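PDB 4TX1: esterase from Sinorhizobium meliloti 1021, which hydrolyses acetyl esters of carbohydrates as an SGNH-family acetylesterase. Local coordinates for the interface of chains A and B and the interface of chains A and C. Coordinates in Å, arbitrary orientation; residue numbers count along the deposited sequence, not the author numbering. Chains: chain A/B/C, Esterase.

Contact 1: the interface of chains A and B. Residues chain A 25, 27, 32-34, 61; chain B 88-91, 132-133.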
ATOM      1  N   TRP A  25      -8.142   7.140  23.850  1.00 12.16           N
ATOM      2  CA  TRP A  25      -8.179   8.558  23.459  1.00 12.83           C
ATOM      3  C   TRP A  25      -8.950   9.353  24.529  1.00 13.29           C
ATOM      4  O   TRP A  25      -8.548  10.435  24.900  1.00 12.81           O
ATOM      5  CB  TRP A  25      -8.855   8.717  22.109  1.00 13.35           C
ATOM      6  CG  TRP A  25      -8.857  10.094  21.529  1.00 12.17           C
ATOM      7  CD1 TRP A  25      -7.799  10.712  21.003  1.00 12.56           C
ATOM      8  CD2 TRP A  25      -9.956  10.977  21.383  1.00 12.90           C
ATOM      9  NE1 TRP A  25      -8.143  11.934  20.509  1.00 13.14           N
ATOM     10  CE2 TRP A  25      -9.474  12.135  20.744  1.00 12.90           C
ATOM     11  CE3 TRP A  25     -11.310  10.904  21.715  1.00 13.96           C
ATOM     12  CZ2 TRP A  25     -10.281  13.210  20.423  1.00 12.68           C
ATOM     13  CZ3 TRP A  25     -12.151  11.988  21.363  1.00 13.41           C
ATOM     14  CH2 TRP A  25     -11.619  13.118  20.738  1.00 14.04           C
ATOM     15  N   TYR A  27     -12.998   9.287  24.666  1.00 15.67           N
ATOM     16  CA  TYR A  27     -14.218   9.749  24.013  1.00 15.06           C
ATOM     17  C   TYR A  27     -15.392  10.019  24.953  1.00 15.39           C
ATOM     18  O   TYR A  27     -15.850   9.161  25.627  1.00 16.39           O
ATOM     19  CB  TYR A  27     -14.653   8.810  22.869  1.00 20.00           C
ATOM     20  CG  TYR A  27     -15.660   9.435  21.950  1.00 20.00           C
ATOM     21  CD1 TYR A  27     -15.266  10.081  20.814  1.00 20.00           C
ATOM     22  CD2 TYR A  27     -17.009   9.380  22.207  1.00 20.00           C
ATOM     23  CE1 TYR A  27     -16.170  10.707  19.998  1.00 20.00           C
ATOM     24  CE2 TYR A  27     -17.918   9.991  21.377  1.00 20.00           C
ATOM     25  CZ  TYR A  27     -17.487  10.659  20.279  1.00 20.00           C
ATOM     26  OH  TYR A  27     -18.337  11.271  19.425  1.00 20.00           O
ATOM     27  N   SER A  32     -19.761  14.663  22.747  1.00 23.52           N
ATOM     28  CA  SER A  32     -19.048  14.268  21.516  1.00 23.90           C
ATOM     29  C   SER A  32     -17.723  15.009  21.418  1.00 23.69           C
ATOM     30  O   SER A  32     -17.416  15.712  20.388  1.00 21.94           O
ATOM     31  CB  SER A  32     -19.898  14.527  20.273  1.00 27.27           C
ATOM     32  OG  SER A  32     -21.152  13.864  20.396  1.00 29.68           O
ATOM     33  N   GLY A  33     -16.977  14.956  22.507  1.00 18.70           N
ATOM     34  CA  GLY A  33     -15.652  15.545  22.541  1.00 17.95           C
ATOM     35  C   GLY A  33     -14.707  14.619  23.274  1.00 15.02           C
ATOM     36  O   GLY A  33     -14.925  13.407  23.273  1.00 15.75           O
ATOM     37  N   ARG A  34     -13.653  15.161  23.860  1.00 15.29           N
ATOM     38  CA  ARG A  34     -12.617  14.368  24.486  1.00 14.22           C
ATOM     39  C   ARG A  34     -12.644  14.621  25.984  1.00 15.13           C
ATOM     40  O   ARG A  34     -12.839  15.792  26.408  1.00 16.30           O
ATOM     41  CB  ARG A  34     -11.279  14.786  23.937  1.00 15.07           C
ATOM     42  CG  ARG A  34     -10.173  13.797  24.249  1.00 14.13           C
ATOM     43  CD  ARG A  34      -8.820  14.080  23.604  1.00 13.28           C
ATOM     44  NE  ARG A  34      -7.923  12.956  23.767  1.00 14.25           N
ATOM     45  CZ  ARG A  34      -6.632  12.943  23.458  1.00 12.62           C
ATOM     46  NH1 ARG A  34      -6.083  14.009  22.843  1.00 14.93           N
ATOM     47  NH2 ARG A  34      -5.893  11.883  23.749  1.00 13.52           N
ATOM     48  N   ASN A  61      -9.160   6.768  17.717  1.00 10.54           N
ATOM     49  CA  ASN A  61     -10.556   6.476  17.546  1.00 10.67           C
ATOM     50  C   ASN A  61     -10.822   5.509  16.347  1.00 11.04           C
ATOM     51  O   ASN A  61     -10.316   5.771  15.250  1.00 12.51           O
ATOM     52  CB  ASN A  61     -11.393   7.701  17.375  1.00 10.99           C
ATOM     53  CG  ASN A  61     -11.496   8.549  18.654  1.00 12.43           C
ATOM     54  OD1 ASN A  61     -10.831   8.264  19.657  1.00 13.52           O
ATOM     55  ND2 ASN A  61     -12.171   9.692  18.553  1.00 13.62           N
TER
ATOM     56  N   THR B  88      -4.731  10.774  16.564  1.00 12.29           N
ATOM     57  CA  THR B  88      -4.444  10.167  17.886  1.00 10.94           C
ATOM     58  C   THR B  88      -4.360  11.234  18.962  1.00 12.06           C
ATOM     59  O   THR B  88      -4.811  11.010  20.142  1.00 11.70           O
ATOM     60  CB  THR B  88      -3.092   9.448  17.869  1.00 10.85           C
ATOM     61  OG1 THR B  88      -3.162   8.349  16.996  1.00 10.56           O
ATOM     62  CG2 THR B  88      -2.703   8.870  19.297  1.00 11.34           C
ATOM     63  N   HIS B  89      -3.825  12.398  18.611  1.00 12.20           N
ATOM     64  CA  HIS B  89      -3.549  13.435  19.607  1.00 12.58           C
ATOM     65  C   HIS B  89      -4.442  14.657  19.601  1.00 14.66           C
ATOM     66  O   HIS B  89      -4.345  15.546  20.473  1.00 15.58           O
ATOM     67  CB  HIS B  89      -2.045  13.791  19.520  1.00 13.87           C
ATOM     68  CG  HIS B  89      -1.144  12.661  19.892  1.00 14.68           C
ATOM     69  ND1 HIS B  89      -1.266  11.973  21.089  1.00 12.36           N
ATOM     70  CD2 HIS B  89      -0.187  12.032  19.191  1.00 14.07           C
ATOM     71  CE1 HIS B  89      -0.349  11.021  21.113  1.00 14.68           C
ATOM     72  NE2 HIS B  89       0.297  11.020  19.968  1.00 14.89           N
ATOM     73  N   ALA B  90      -5.413  14.694  18.707  1.00 12.49           N
ATOM     74  CA  ALA B  90      -6.373  15.822  18.595  1.00 13.89           C
ATOM     75  C   ALA B  90      -7.196  15.895  19.859  1.00 14.34           C
ATOM     76  O   ALA B  90      -7.500  14.881  20.432  1.00 14.27           O
ATOM     77  CB  ALA B  90      -7.323  15.565  17.398  1.00 14.81           C
ATOM     78  N   PRO B  91      -7.641  17.076  20.220  1.00 14.79           N
ATOM     79  CA  PRO B  91      -7.426  18.382  19.537  1.00 15.14           C
ATOM     80  C   PRO B  91      -6.131  18.980  19.868  1.00 16.93           C
ATOM     81  O   PRO B  91      -5.632  18.847  20.998  1.00 15.22           O
ATOM     82  CB  PRO B  91      -8.575  19.273  20.037  1.00 17.63           C
ATOM     83  CG  PRO B  91      -8.971  18.662  21.319  1.00 20.25           C
ATOM     84  CD  PRO B  91      -8.702  17.166  21.214  1.00 18.08           C
ATOM     85  N   PRO B 132     -11.163  14.140  14.810  1.00 13.83           N
ATOM     86  CA  PRO B 132     -12.062  13.092  15.384  1.00 16.11           C
ATOM     87  C   PRO B 132     -13.313  13.651  15.921  1.00 17.69           C
ATOM     88  O   PRO B 132     -14.338  12.921  15.904  1.00 17.78           O
ATOM     89  CB  PRO B 132     -11.224  12.403  16.460  1.00 17.69           C
ATOM     90  CG  PRO B 132      -9.967  13.149  16.507  1.00 17.68           C
ATOM     91  CD  PRO B 132      -9.833  14.151  15.417  1.00 14.83           C
ATOM     92  N   THR B 133     -13.271  14.902  16.378  1.00 18.62           N
ATOM     93  CA  THR B 133     -14.513  15.504  16.897  1.00 21.09           C
ATOM     94  C   THR B 133     -14.565  16.934  16.364  1.00 25.20           C
ATOM     95  O   THR B 133     -13.589  17.465  15.808  1.00 23.62           O
ATOM     96  CB  THR B 133     -14.578  15.474  18.471  1.00 20.72           C
ATOM     97  OG1 THR B 133     -13.408  16.117  19.009  1.00 19.53           O
ATOM     98  CG2 THR B 133     -14.726  13.959  19.012  1.00 19.94           C
TER
HETATM   99  O   HOH W   1     -13.975  10.075  16.253  1.00 17.69           O
HETATM  100  O   HOH W   2      -3.122  12.122  23.032  1.00 21.14           O
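Both faces of the A:Trp25 indole are covered by its own chain: the amide ND2 of A:Asn61 lies 3.5 Å above one face, toward the rim, and A:Arg34 NE over the opposite face, also toward the rim. The guanidinium in turn has the indole NE1 of A:Trp25 over its centre, while the A:Trp25 carbonyl oxygen and a water sit at its edge, in plane. Chain B meets the indole mainly along its rim, with the carbonyl oxygen of B:Thr88 and the hydroxyl OG1 of B:Thr133 in the ring plane. A:Trp25 NE1 makes a weak, bent hydrogen bond to B:Ala90 O (3.0 Å, 124° at H). With CG anti to the backbone N (chi1 -165°) and the chain extended to NE, A:Arg34 grips A:Trp25 O side-on through NE (2.8 Å) and NH2, fixing the guanidinium's rotation. A:Arg34 NH2 also reaches a water at 2.9 Å that is held by B:His89 ND1. The A:Arg34 and B:Pro91 side chains cross obliquely, with A:Arg34 CD 3.9 Å from B:Pro91 CD. An alanine in place of A:Arg34 would probably loosen the indole, losing its cover on one face, both bonds to A:Trp25 O and the water bridge to B:His89. At the six-membered end, B:Thr133 meets A:Trp25 tip to tip, its methyl CG2 3.7 Å from CH2, and B:Pro132 CG packs obliquely against CZ2. A second water joins A:Asn61 ND2 to B:Pro132 O. The patch seats chain B against the hydrogen-bonded tryptophan-arginine unit of chain A, and two-fold symmetry repeats it, consistent with a dimer contact, although the structure alone does not establish the oligomer.

Contact 2: the interface of chains A and C. Residues chain A 70-71, 107, 160; chain C 66-67, 109, 111, 114, 117-118.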
ATOM      1  N   HIS A  70     -11.228   2.086   6.489  1.00 12.78           N
ATOM      2  CA  HIS A  70     -10.885   3.268   5.694  1.00 13.45           C
ATOM      3  C   HIS A  70     -11.903   4.394   5.853  1.00 13.11           C
ATOM      4  O   HIS A  70     -11.998   5.312   5.061  1.00 15.01           O
ATOM      5  CB  HIS A  70     -10.756   2.891   4.202  1.00 16.09           C
ATOM      6  CG  HIS A  70      -9.846   1.748   3.936  1.00 15.69           C
ATOM      7  ND1 HIS A  70      -8.486   1.787   4.194  1.00 20.96           N
ATOM      8  CD2 HIS A  70     -10.110   0.494   3.491  1.00 15.91           C
ATOM      9  CE1 HIS A  70      -7.948   0.620   3.846  1.00 19.84           C
ATOM     10  NE2 HIS A  70      -8.912  -0.154   3.376  1.00 17.25           N
ATOM     11  N   LEU A  71     -12.674   4.345   6.928  1.00 11.81           N
ATOM     12  CA  LEU A  71     -13.717   5.307   7.154  1.00 11.50           C
ATOM     13  C   LEU A  71     -13.362   6.621   7.857  1.00 13.99           C
ATOM     14  O   LEU A  71     -14.225   7.545   8.010  1.00 13.92           O
ATOM     15  CB  LEU A  71     -14.896   4.619   7.897  1.00 13.18           C
ATOM     16  CG  LEU A  71     -15.567   3.476   7.157  1.00 13.69           C
ATOM     17  CD1 LEU A  71     -16.556   2.726   8.073  1.00 14.68           C
ATOM     18  CD2 LEU A  71     -16.240   3.957   5.867  1.00 13.98           C
ATOM     19  N   ILE A 107     -18.839  -4.824  10.043  1.00 14.81           N
ATOM     20  CA  ILE A 107     -18.043  -4.428   8.898  1.00 15.54           C
ATOM     21  C   ILE A 107     -16.586  -4.844   9.132  1.00 17.45           C
ATOM     22  O   ILE A 107     -15.904  -5.045   8.115  1.00 20.15           O
ATOM     23  CB  ILE A 107     -18.114  -2.960   8.482  1.00 17.71           C
ATOM     24  CG1 ILE A 107     -17.658  -2.012   9.584  1.00 20.13           C
ATOM     25  CG2 ILE A 107     -19.601  -2.613   8.037  1.00 18.65           C
ATOM     26  CD1 ILE A 107     -17.331  -0.537   9.133  1.00 20.88           C
ATOM     27  N   MET A 160     -24.091  -0.083  13.954  1.00 16.95           N
ATOM     28  CA  MET A 160     -22.591  -0.148  13.740  1.00 16.78           C
ATOM     29  C   MET A 160     -21.999  -1.334  14.505  1.00 16.93           C
ATOM     30  O   MET A 160     -21.088  -1.976  14.027  1.00 15.29           O
ATOM     31  CB  MET A 160     -21.925   1.122  14.174  1.00 17.52           C
ATOM     32  CG  MET A 160     -20.414   1.098  14.144  1.00 22.42           C
ATOM     33  SD  MET A 160     -19.843   1.027  12.405  1.00 35.12           S
ATOM     34  CE  MET A 160     -19.438   2.736  12.270  1.00 25.32           C
TER
ATOM     35  N   ALA C  66     -16.104   2.487   0.331  1.00 11.59           N
ATOM     36  CA  ALA C  66     -14.845   2.717   1.049  1.00 10.98           C
ATOM     37  C   ALA C  66     -14.167   1.420   1.449  1.00 11.36           C
ATOM     38  O   ALA C  66     -13.482   1.348   2.476  1.00 11.71           O
ATOM     39  CB  ALA C  66     -15.139   3.633   2.253  1.00 12.43           C
ATOM     40  N   TYR C  67     -14.317   0.392   0.604  1.00 10.89           N
ATOM     41  CA  TYR C  67     -13.915  -1.009   0.924  1.00 11.92           C
ATOM     42  C   TYR C  67     -13.096  -1.639  -0.213  1.00 10.39           C
ATOM     43  O   TYR C  67     -13.348  -1.493  -1.387  1.00 12.27           O
ATOM     44  CB  TYR C  67     -15.111  -1.868   1.253  1.00 11.62           C
ATOM     45  CG  TYR C  67     -15.939  -1.308   2.403  1.00 11.77           C
ATOM     46  CD1 TYR C  67     -15.587  -1.564   3.737  1.00 13.15           C
ATOM     47  CD2 TYR C  67     -17.001  -0.451   2.184  1.00 11.98           C
ATOM     48  CE1 TYR C  67     -16.297  -0.997   4.758  1.00 13.77           C
ATOM     49  CE2 TYR C  67     -17.725   0.129   3.235  1.00 13.61           C
ATOM     50  CZ  TYR C  67     -17.376  -0.149   4.526  1.00 14.62           C
ATOM     51  OH  TYR C  67     -18.118   0.451   5.491  1.00 14.78           O
ATOM     52  N   HIS C 109     -19.226  -6.416   2.756  1.00 14.34           N
ATOM     53  CA  HIS C 109     -19.748  -6.387   4.137  1.00 14.12           C
ATOM     54  C   HIS C 109     -21.226  -6.713   4.122  1.00 17.06           C
ATOM     55  O   HIS C 109     -21.738  -7.217   5.161  1.00 15.92           O
ATOM     56  CB  HIS C 109     -19.451  -5.121   4.996  1.00 13.45           C
ATOM     57  CG  HIS C 109     -19.997  -3.868   4.406  1.00 13.39           C
ATOM     58  ND1 HIS C 109     -19.248  -3.008   3.619  1.00 15.34           N
ATOM     59  CD2 HIS C 109     -21.244  -3.367   4.438  1.00 11.56           C
ATOM     60  CE1 HIS C 109     -20.047  -2.013   3.210  1.00 12.13           C
ATOM     61  NE2 HIS C 109     -21.251  -2.217   3.704  1.00 16.59           N
ATOM     62  N   THR C 111     -23.930  -4.673   4.344  1.00 17.03           N
ATOM     63  CA  THR C 111     -24.832  -3.878   5.201  1.00 17.21           C
ATOM     64  C   THR C 111     -25.166  -2.498   4.635  1.00 19.43           C
ATOM     65  O   THR C 111     -24.297  -1.745   4.227  1.00 15.33           O
ATOM     66  CB  THR C 111     -24.268  -3.731   6.596  1.00 17.53           C
ATOM     67  OG1 THR C 111     -23.080  -2.976   6.595  1.00 15.60           O
ATOM     68  CG2 THR C 111     -23.919  -5.115   7.197  1.00 17.59           C
ATOM     69  N   GLY C 114     -22.987  -0.024   6.689  1.00 13.74           N
ATOM     70  CA  GLY C 114     -21.623   0.144   6.242  1.00 13.69           C
ATOM     71  C   GLY C 114     -21.516   1.013   4.975  1.00 13.23           C
ATOM     72  O   GLY C 114     -20.550   1.733   4.810  1.00 13.42           O
ATOM     73  N   LYS C 117     -21.944   4.692   5.943  1.00 13.59           N
ATOM     74  CA  LYS C 117     -20.741   5.215   6.582  1.00 13.84           C
ATOM     75  C   LYS C 117     -19.674   5.484   5.516  1.00 12.07           C
ATOM     76  O   LYS C 117     -18.831   6.390   5.661  1.00 12.11           O
ATOM     77  CB  LYS C 117     -20.190   4.225   7.604  1.00 16.14           C
ATOM     78  CG  LYS C 117     -21.069   4.141   8.883  1.00 17.02           C
ATOM     79  CD  LYS C 117     -21.337   5.455   9.643  1.00 21.34           C
ATOM     80  CE  LYS C 117     -20.103   6.023  10.316  1.00 25.35           C
ATOM     81  NZ  LYS C 117     -20.191   7.325  11.086  1.00 30.29           N
ATOM     82  N   GLY C 118     -19.652   4.652   4.495  1.00 12.18           N
ATOM     83  CA  GLY C 118     -18.721   4.806   3.349  1.00 10.67           C
ATOM     84  C   GLY C 118     -19.013   6.105   2.638  1.00 11.26           C
ATOM     85  O   GLY C 118     -18.137   6.860   2.270  1.00 11.77           O
TER
HETATM   86  O   HOH W   3     -13.150   0.583   5.163  1.00 21.02           O
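Packing is tightest, judged by hidden surface, where A:Leu71 (62 Å²) and A:Ile107 (68 Å²) rest on the N-terminal part of helix 112-128 of chain C and on C:Tyr67 beside it. A:Leu71 has CG anti to the carbonyl carbon (chi1 -62°), and its two methyl branches divide the work. CD2 lies 3.6 Å from the backbone CA of C:Gly118 and also touches C:Ala66 CB, whereas CD1 faces the phenol oxygen OH of C:Tyr67 and the CB of C:Lys117. The absence of a side chain at C:Gly118 is likely to allow the leucine methyl this close to the helix backbone. A:Ile107 places CG2 anti to the carbonyl carbon and CG1 in the crowded position between backbone N and carbonyl carbon (chi1 60°). Its CG2 methyl meets C:Gly114 CA at 3.9 Å, together with C:His109 CG and C:Thr111 OG1, while CD1 extends to C:Tyr67 OH.

The receiving surface is held in shape within chain C. C:His109 ND1 sits over the centre of the C:Tyr67 ring, 3.4 Å above its plane, and C:Thr111 OG1 accepts a hydrogen bond from C:Gly114 N at 3.0 Å, tying the loop to the helix start. In this patch no polar atom of chain A bonds directly to one of chain C, so direct contact here rests on shape and apolar packing.

The margins bury less: 21 Å² at A:Met160 and 15 Å² at A:His70. A:Met160, bent at chi2 and chi3, crosses C:Lys117 at about a right angle, with its terminal methyl CE 3.9 Å from the lysine CE. At A:His70 a water intervenes between the chains, bound to A:His70 N at 2.8 Å and to C:Ala66 O. The phenol OH of C:Tyr67 donates to C:Gly114 O at 2.8 Å, from above the carbonyl plane, 39° out of it.

The C-alpha centres of contact 1 and contact 2 lie about 20 Å apart, and the residues described for them do not overlap. Chain A takes part in both, using helix 22-25, strands 27-28 and 33-34, and loop residues including A:Asn61 for contact 1, and loop residues plus the end of helix 155-160 for contact 2. The interfaces also differ in symmetry: that of contact 1 is two-fold, whereas that of contact 2 is not an exact two-fold. Chain A therefore touches two neighbours at once, a geometry compatible with the six-copy deposited assembly, whose existence in solution the coordinates alone cannot show.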